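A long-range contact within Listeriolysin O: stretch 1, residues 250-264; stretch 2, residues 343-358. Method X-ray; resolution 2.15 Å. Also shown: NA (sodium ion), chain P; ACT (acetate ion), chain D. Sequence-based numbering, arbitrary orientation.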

# COMPACT_ATOMS: atom_id res chain seq x y z
N ASN A 250 -28.67 -4.39 -14.09
CA ASN A 250 -27.85 -5.49 -13.59
C ASN A 250 -27.45 -6.43 -14.72
O ASN A 250 -27.95 -7.55 -14.82
CB ASN A 250 -28.59 -6.27 -12.50
CG ASN A 250 -29.03 -5.38 -11.34
OD1 ASN A 250 -28.30 -5.22 -10.37
ND2 ASN A 250 -30.22 -4.82 -11.45
N PRO A 251 -26.53 -5.97 -15.59
CA PRO A 251 -26.15 -6.72 -16.79
C PRO A 251 -25.48 -8.05 -16.45
O PRO A 251 -24.71 -8.11 -15.49
CB PRO A 251 -25.14 -5.80 -17.48
CG PRO A 251 -25.36 -4.44 -16.89
CD PRO A 251 -25.80 -4.70 -15.48
N PRO A 252 -25.78 -9.10 -17.23
CA PRO A 252 -25.18 -10.41 -16.99
C PRO A 252 -23.71 -10.43 -17.40
O PRO A 252 -23.33 -9.82 -18.41
CB PRO A 252 -26.00 -11.33 -17.89
CG PRO A 252 -26.45 -10.46 -19.01
CD PRO A 252 -26.70 -9.11 -18.38
N ALA A 253 -22.89 -11.11 -16.61
CA ALA A 253 -21.47 -11.24 -16.92
C ALA A 253 -20.99 -12.63 -16.51
O ALA A 253 -21.67 -13.33 -15.75
CB ALA A 253 -20.66 -10.17 -16.20
N TYR A 254 -19.83 -13.03 -17.01
CA TYR A 254 -19.25 -14.31 -16.63
C TYR A 254 -17.78 -14.16 -16.22
O TYR A 254 -17.08 -13.26 -16.69
CB TYR A 254 -19.39 -15.34 -17.75
CG TYR A 254 -18.62 -15.02 -19.01
CD1 TYR A 254 -19.13 -14.14 -19.95
CD2 TYR A 254 -17.38 -15.60 -19.26
CE1 TYR A 254 -18.43 -13.84 -21.10
CE2 TYR A 254 -16.68 -15.31 -20.41
CZ TYR A 254 -17.21 -14.42 -21.33
OH TYR A 254 -16.52 -14.13 -22.48
N ILE A 255 -17.32 -15.05 -15.35
CA ILE A 255 -15.92 -15.07 -14.97
C ILE A 255 -15.11 -15.71 -16.10
O ILE A 255 -15.17 -16.92 -16.32
CB ILE A 255 -15.72 -15.83 -13.64
CG1 ILE A 255 -16.55 -15.18 -12.53
CG2 ILE A 255 -14.25 -15.85 -13.26
CD1 ILE A 255 -16.37 -15.82 -11.17
N SER A 256 -14.36 -14.87 -16.82
CA SER A 256 -13.63 -15.31 -18.00
C SER A 256 -12.29 -15.97 -17.68
O SER A 256 -11.77 -16.76 -18.46
CB SER A 256 -13.42 -14.13 -18.96
OG SER A 256 -12.84 -13.02 -18.29
N SER A 257 -11.72 -15.64 -16.52
CA SER A 257 -10.43 -16.18 -16.12
C SER A 257 -10.22 -16.08 -14.62
O SER A 257 -10.60 -15.09 -14.00
CB SER A 257 -9.30 -15.44 -16.85
OG SER A 257 -8.04 -15.97 -16.49
N VAL A 258 -9.61 -17.11 -14.03
CA VAL A 258 -9.31 -17.12 -12.60
C VAL A 258 -7.83 -17.38 -12.36
O VAL A 258 -7.27 -18.34 -12.89
CB VAL A 258 -10.13 -18.19 -11.85
CG1 VAL A 258 -9.75 -18.23 -10.37
CG2 VAL A 258 -11.63 -17.94 -12.01
N ALA A 259 -7.21 -16.53 -11.55
CA ALA A 259 -5.81 -16.73 -11.17
C ALA A 259 -5.71 -17.54 -9.88
O ALA A 259 -6.34 -17.21 -8.87
CB ALA A 259 -5.11 -15.38 -11.00
N TYR A 260 -4.94 -18.62 -9.92
CA TYR A 260 -4.75 -19.49 -8.76
C TYR A 260 -3.33 -19.35 -8.23
O TYR A 260 -2.38 -19.21 -9.00
CB TYR A 260 -5.01 -20.95 -9.13
CG TYR A 260 -6.44 -21.25 -9.55
CD1 TYR A 260 -6.86 -21.02 -10.85
CD2 TYR A 260 -7.35 -21.80 -8.65
CE1 TYR A 260 -8.15 -21.31 -11.25
CE2 TYR A 260 -8.64 -22.09 -9.04
CZ TYR A 260 -9.04 -21.84 -10.34
OH TYR A 260 -10.33 -22.13 -10.73
N GLY A 261 -3.19 -19.40 -6.91
CA GLY A 261 -1.88 -19.34 -6.30
C GLY A 261 -1.85 -18.95 -4.83
O GLY A 261 -2.73 -19.32 -4.06
N ARG A 262 -0.83 -18.20 -4.46
CA ARG A 262 -0.57 -17.86 -3.07
C ARG A 262 -0.52 -16.34 -2.93
O ARG A 262 0.07 -15.65 -3.76
CB ARG A 262 0.77 -18.47 -2.65
CG ARG A 262 1.23 -18.14 -1.24
CD ARG A 262 2.56 -18.84 -0.96
NE ARG A 262 3.05 -18.58 0.39
CZ ARG A 262 3.92 -17.62 0.69
NH1 ARG A 262 4.40 -16.83 -0.26
NH2 ARG A 262 4.32 -17.45 1.95
N GLN A 263 -1.16 -15.82 -1.89
CA GLN A 263 -1.18 -14.37 -1.68
C GLN A 263 -0.75 -13.99 -0.27
O GLN A 263 -1.20 -14.57 0.71
CB GLN A 263 -2.56 -13.79 -1.98
CG GLN A 263 -2.61 -12.26 -1.90
CD GLN A 263 -3.94 -11.68 -2.36
OE1 GLN A 263 -4.02 -10.52 -2.75
NE2 GLN A 263 -4.99 -12.50 -2.31
N VAL A 264 0.14 -13.00 -0.18
CA VAL A 264 0.61 -12.50 1.10
C VAL A 264 0.24 -11.03 1.24
O VAL A 264 0.64 -10.20 0.42
CB VAL A 264 2.14 -12.64 1.22
CG1 VAL A 264 2.61 -12.13 2.57
CG2 VAL A 264 2.55 -14.09 1.02
N PRO A 343 -1.09 -26.32 -4.34
CA PRO A 343 -1.68 -26.09 -5.66
C PRO A 343 -2.19 -24.66 -5.85
O PRO A 343 -2.37 -24.23 -6.99
CB PRO A 343 -2.86 -27.07 -5.71
CG PRO A 343 -2.89 -27.77 -4.36
CD PRO A 343 -2.05 -26.96 -3.43
N GLY A 344 -2.42 -23.95 -4.76
CA GLY A 344 -2.89 -22.57 -4.84
C GLY A 344 -4.40 -22.44 -4.78
O GLY A 344 -5.13 -23.38 -5.08
N VAL A 345 -4.86 -21.26 -4.38
CA VAL A 345 -6.28 -20.98 -4.26
C VAL A 345 -6.62 -19.81 -5.17
O VAL A 345 -5.73 -19.08 -5.59
CB VAL A 345 -6.65 -20.63 -2.80
CG1 VAL A 345 -6.29 -21.77 -1.87
CG2 VAL A 345 -5.96 -19.34 -2.37
N PRO A 346 -7.92 -19.64 -5.50
CA PRO A 346 -8.29 -18.45 -6.28
C PRO A 346 -7.94 -17.16 -5.52
O PRO A 346 -8.30 -17.01 -4.35
CB PRO A 346 -9.81 -18.59 -6.41
CG PRO A 346 -10.07 -20.06 -6.29
CD PRO A 346 -9.06 -20.54 -5.29
N ILE A 347 -7.24 -16.25 -6.19
CA ILE A 347 -6.82 -15.01 -5.56
C ILE A 347 -7.16 -13.78 -6.39
O ILE A 347 -7.10 -12.65 -5.91
CB ILE A 347 -5.30 -15.02 -5.25
CG1 ILE A 347 -4.50 -15.40 -6.49
CG2 ILE A 347 -5.00 -15.98 -4.10
CD1 ILE A 347 -3.01 -15.52 -6.24
N ALA A 348 -7.54 -14.01 -7.65
CA ALA A 348 -7.95 -12.93 -8.55
C ALA A 348 -8.70 -13.51 -9.73
O ALA A 348 -8.50 -14.67 -10.10
CB ALA A 348 -6.74 -12.15 -9.03
N TYR A 349 -9.57 -12.70 -10.34
CA TYR A 349 -10.29 -13.12 -11.53
C TYR A 349 -10.76 -11.96 -12.39
O TYR A 349 -10.88 -10.83 -11.91
CB TYR A 349 -11.47 -14.04 -11.16
CG TYR A 349 -12.56 -13.39 -10.34
CD1 TYR A 349 -12.45 -13.28 -8.96
CD2 TYR A 349 -13.72 -12.91 -10.94
CE1 TYR A 349 -13.46 -12.70 -8.20
CE2 TYR A 349 -14.73 -12.33 -10.19
CZ TYR A 349 -14.60 -12.22 -8.82
OH TYR A 349 -15.60 -11.65 -8.07
N THR A 350 -11.02 -12.24 -13.66
CA THR A 350 -11.51 -11.23 -14.59
C THR A 350 -12.93 -11.58 -15.01
O THR A 350 -13.31 -12.76 -15.03
CB THR A 350 -10.62 -11.13 -15.84
OG1 THR A 350 -10.75 -12.33 -16.61
CG2 THR A 350 -9.16 -10.94 -15.44
N THR A 351 -13.72 -10.57 -15.35
CA THR A 351 -15.10 -10.79 -15.78
C THR A 351 -15.38 -10.14 -17.13
O THR A 351 -14.87 -9.06 -17.44
CB THR A 351 -16.10 -10.25 -14.74
OG1 THR A 351 -15.74 -8.91 -14.39
CG2 THR A 351 -16.10 -11.11 -13.50
N ASN A 352 -16.19 -10.82 -17.94
CA ASN A 352 -16.62 -10.28 -19.23
C ASN A 352 -18.13 -10.15 -19.27
O ASN A 352 -18.85 -11.04 -18.80
CB ASN A 352 -16.17 -11.18 -20.38
CG ASN A 352 -14.66 -11.18 -20.58
OD1 ASN A 352 -13.91 -10.69 -19.74
ND2 ASN A 352 -14.22 -11.75 -21.69
N PHE A 353 -18.63 -9.04 -19.82
CA PHE A 353 -20.06 -8.89 -20.04
C PHE A 353 -20.51 -9.93 -21.06
O PHE A 353 -19.81 -10.19 -22.03
CB PHE A 353 -20.38 -7.48 -20.54
CG PHE A 353 -20.18 -6.40 -19.50
CD1 PHE A 353 -21.10 -6.24 -18.47
CD2 PHE A 353 -19.09 -5.55 -19.56
CE1 PHE A 353 -20.92 -5.25 -17.52
CE2 PHE A 353 -18.91 -4.56 -18.60
CZ PHE A 353 -19.83 -4.41 -17.58
N LEU A 354 -21.68 -10.52 -20.84
CA LEU A 354 -22.19 -11.55 -21.73
C LEU A 354 -22.62 -10.98 -23.07
O LEU A 354 -22.67 -11.69 -24.08
CB LEU A 354 -23.35 -12.31 -21.09
CG LEU A 354 -23.12 -13.80 -20.82
CD1 LEU A 354 -24.40 -14.46 -20.32
CD2 LEU A 354 -22.60 -14.49 -22.07
N LYS A 355 -22.93 -9.69 -23.09
CA LYS A 355 -23.47 -9.05 -24.29
C LYS A 355 -22.49 -9.03 -25.46
O LYS A 355 -22.83 -9.42 -26.58
CB LYS A 355 -23.94 -7.63 -23.98
CG LYS A 355 -24.55 -6.90 -25.17
CD LYS A 355 -25.06 -5.53 -24.76
CE LYS A 355 -25.65 -4.78 -25.95
NZ LYS A 355 -26.18 -3.45 -25.55
N ASP A 356 -21.26 -8.58 -25.21
CA ASP A 356 -20.28 -8.44 -26.28
C ASP A 356 -18.93 -9.04 -25.90
O ASP A 356 -17.93 -8.75 -26.55
CB ASP A 356 -20.12 -6.96 -26.65
CG ASP A 356 -19.74 -6.10 -25.45
OD1 ASP A 356 -19.91 -6.57 -24.31
OD2 ASP A 356 -19.29 -4.95 -25.65
N ASN A 357 -18.92 -9.86 -24.86
CA ASN A 357 -17.68 -10.47 -24.36
C ASN A 357 -16.61 -9.43 -24.00
O ASN A 357 -15.42 -9.73 -24.00
CB ASN A 357 -17.13 -11.49 -25.36
CG ASN A 357 -18.05 -12.67 -25.56
OD1 ASN A 357 -18.50 -13.30 -24.60
ND2 ASN A 357 -18.35 -12.98 -26.82
N GLU A 358 -17.05 -8.22 -23.67
CA GLU A 358 -16.13 -7.14 -23.35
C GLU A 358 -15.70 -7.19 -21.89
O GLU A 358 -16.46 -7.61 -21.02
CB GLU A 358 -16.77 -5.79 -23.67
CG GLU A 358 -15.78 -4.73 -24.12
CD GLU A 358 -15.32 -4.94 -25.55
OE1 GLU A 358 -15.97 -5.72 -26.29
OE2 GLU A 358 -14.30 -4.33 -25.94
NA NA P . -21.29 -5.03 -22.62
C ACT D . -22.92 -2.51 -24.18
O ACT D . -24.15 -2.33 -24.04
OXT ACT D . -22.44 -3.65 -24.38
CH3 ACT D . -22.00 -1.33 -24.14
O HOH W 1 -23.96 -8.25 -20.58
O HOH W 2 -7.37 -10.96 -3.82

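Two antiparallel strands of listeriolysin O, 252-260 and 345-353, pair edge to edge and, with their flanking residues, bury 1155 Å² between the two stretches. The backbone ladder opens at L354, whose N donates to P252 O (3.0 Å) almost in line, at 177°. P252 O also accepts from water 1 (2.8 Å), which in turn accepts a hydrogen bond from K355 N (3.1 Å), so one carbonyl serves both the strand end and the turn beyond it. Y254 and N352 form a closed pair: Y254 N to N352 O and N352 N to Y254 O are both 2.9 Å.

The register then slips by one residue between I255 and S257, a beta bulge. Here S256 N donates to T350 O (3.0 Å) at a bent 138°, while T350 N reaches past it to S257 O (2.9 Å); the two backbone bonds of T350 thus go to successive residues, S256 and S257. The CB of S256 points toward the partner strand, and its OG lies 2.8 Å from T350 OG1, a hydrogen bond in which either hydroxyl could be the donor. The same OG sits 2.9 Å from N352 OD1.

Beyond the bulge, A259 N donates to A348 O (2.7 Å), but A259 O accepts from I347 N (3.0 Å) rather than from A348 N, and a second bulge follows between A259 and Y260. G261 and V345 close the ladder with reciprocal bonds, G261 N to V345 O and V345 N to G261 O, each 2.9 Å. G344 permits this close approach: an ideal CB there would lie 2.6 Å from G261 CA, a clash. Carbonyls also meet CA-H groups, as in Y260 CA to V345 O and T351 CA to Y254 O, both 3.3 Å.

Side chains add polar links on the face carrying Y254 and N352. Y254 OH donates to N357 OD1 (3.0 Å), which lies at the edge of the ring, and accepts a weak bond from N352 ND2 (3.4 Å). Near the other end, water 2 lies 2.7 Å from I347 O and accepts from Q263 NE2 (3.2 Å), while Q263 OE1 is satisfied elsewhere in the structure.

The face bearing I255, V258 and Y260 is packed by apolar contacts: I255 CG2 to Y349 CD2 at 3.8 Å, V258 CG1 to P346 CB at 4.0 Å and Y260 CE2 to P346 CG at 3.7 Å. Outside the interface, K355 NZ donates to acetate O (2.8 Å), and D356 OD1 binds the sodium ion NA at 2.7 Å.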